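Side-chain contact in uncharacterized protein Atu2773 (Agrobacterium tumefaciens, PDB 2QV5), which is of unknown function but belongs to the divergent polysaccharide deacetylase family, and so may act on the acetyl groups of carbohydrates: residues Ile113-Leu116 with His117-Met120. Residues are numbered along the deposited sequence; the frame is centred on the assembly and turned at random.
Sequences IDRL and HRSM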
# COMPACT_ATOMS: atom_id res chain seq x y z
N ILE A 113 -11.05 -7.40 -14.15
CA ILE A 113 -11.93 -6.64 -13.25
C ILE A 113 -12.65 -7.57 -12.26
O ILE A 113 -12.81 -7.23 -11.09
CB ILE A 113 -12.93 -5.71 -14.02
CG1 ILE A 113 -12.20 -4.63 -14.83
CG2 ILE A 113 -13.92 -5.02 -13.06
CD1 ILE A 113 -11.48 -3.55 -14.03
N ASP A 114 -13.03 -8.75 -12.72
CA ASP A 114 -13.61 -9.78 -11.86
C ASP A 114 -12.62 -10.29 -10.80
O ASP A 114 -13.00 -10.51 -9.66
CB ASP A 114 -14.14 -10.96 -12.69
CG ASP A 114 -15.47 -10.64 -13.37
OD1 ASP A 114 -16.28 -9.89 -12.78
OD2 ASP A 114 -15.71 -11.15 -14.50
N ARG A 115 -11.36 -10.45 -11.20
CA ARG A 115 -10.30 -10.88 -10.29
C ARG A 115 -10.05 -9.83 -9.22
O ARG A 115 -9.88 -10.17 -8.05
CB ARG A 115 -9.00 -11.09 -11.07
CG ARG A 115 -8.91 -12.44 -11.75
CD ARG A 115 -7.78 -12.46 -12.73
NE ARG A 115 -7.73 -13.73 -13.44
CZ ARG A 115 -7.21 -13.88 -14.65
NH1 ARG A 115 -7.21 -15.08 -15.23
NH2 ARG A 115 -6.71 -12.84 -15.30
N LEU A 116 -10.00 -8.57 -9.66
CA LEU A 116 -9.86 -7.40 -8.79
C LEU A 116 -10.97 -7.34 -7.75
O LEU A 116 -10.71 -7.16 -6.56
CB LEU A 116 -9.90 -6.13 -9.64
CG LEU A 116 -9.85 -4.78 -8.92
CD1 LEU A 116 -8.53 -4.67 -8.15
CD2 LEU A 116 -10.01 -3.61 -9.88
N HIS A 117 -12.21 -7.49 -8.21
CA HIS A 117 -13.39 -7.45 -7.35
C HIS A 117 -13.41 -8.56 -6.31
O HIS A 117 -13.87 -8.35 -5.19
CB HIS A 117 -14.66 -7.51 -8.21
CG HIS A 117 -14.95 -6.24 -8.94
ND1 HIS A 117 -16.08 -6.07 -9.71
CD2 HIS A 117 -14.28 -5.06 -9.00
CE1 HIS A 117 -16.08 -4.86 -10.23
NE2 HIS A 117 -15.00 -4.22 -9.82
N ARG A 118 -12.90 -9.73 -6.67
CA ARG A 118 -12.77 -10.81 -5.71
C ARG A 118 -11.82 -10.45 -4.57
O ARG A 118 -12.13 -10.70 -3.41
CB ARG A 118 -12.33 -12.11 -6.39
CG ARG A 118 -13.45 -12.77 -7.18
CD ARG A 118 -13.16 -14.24 -7.43
NE ARG A 118 -12.12 -14.48 -8.43
CZ ARG A 118 -12.27 -14.38 -9.75
NH1 ARG A 118 -13.43 -14.01 -10.29
NH2 ARG A 118 -11.25 -14.64 -10.55
N SER A 119 -10.68 -9.84 -4.89
CA SER A 119 -9.73 -9.38 -3.86
C SER A 119 -10.32 -8.25 -3.00
O SER A 119 -10.19 -8.29 -1.77
CB SER A 119 -8.44 -8.90 -4.50
OG SER A 119 -7.68 -10.00 -4.99
N MET A 120 -10.97 -7.29 -3.66
CA MET A 120 -11.58 -6.10 -3.03
C MET A 120 -12.57 -6.45 -1.92
O MET A 120 -12.72 -5.72 -0.95
CB MET A 120 -12.27 -5.23 -4.09
CG MET A 120 -11.38 -4.27 -4.87
SD MET A 120 -12.32 -3.16 -5.97
CE MET A 120 -11.01 -2.07 -6.48
O HOH W 1 -6.95 -9.76 -7.45
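Ile113 and His117, one helical turn apart, meet through a methyl group laid over an imidazole. The methyl is CG2 of Ile113, which sits 3.8 Å from the centroid of the His117 ring and 26° off its normal, a CH-pi contact. It can reach the ring because this branch lies anti to the backbone N of Ile113 and beside its carbonyl carbon. The Ile113 carbonyl oxygen also lies over a ring face, offset toward the rim, and accepts the His117 backbone N-H at 3.0 Å. One face of the imidazole is thus covered by its own helix, while its NE2 is hydrogen-bonded to Asp150 of helix 141-153, which helps to set the rotation of the ring.

On the buried side the contact between Leu116 and Met120 is apolar. CE of Met120, at the end of a chain extended beyond CG, rests 3.8 Å from CG of Leu116 and almost as near both leucine methyls. Leu116 also touches Ile86 of strand 82-88, and Met120 touches Ile151. Beside buried Ser119, a water accepts from its OG at 2.6 Å and donates to Arg115 O, the acceptor of the Ser119 backbone N-H.

The outer side is more open to solvent, for Arg118 is exposed. Its chain bends at chi3 (-73°) and folds back along the preceding turn, bringing NH2 to 3.4 Å from CG of Arg115, with the Asp114 carbonyl oxygen over one guanidinium face. The two guanidinium planes stand 85° apart, and each has an acidic partner: Arg118 NE forms a salt bridge with Asp101 and Arg115 NH2 one with Asp107.

Four successive i to i+4 backbone bonds, from Ile113 O through Leu116 O, identify an alpha-helix, here the amphipathic connection of a beta-alpha-beta unit between parallel strands 82-88 and 128-131.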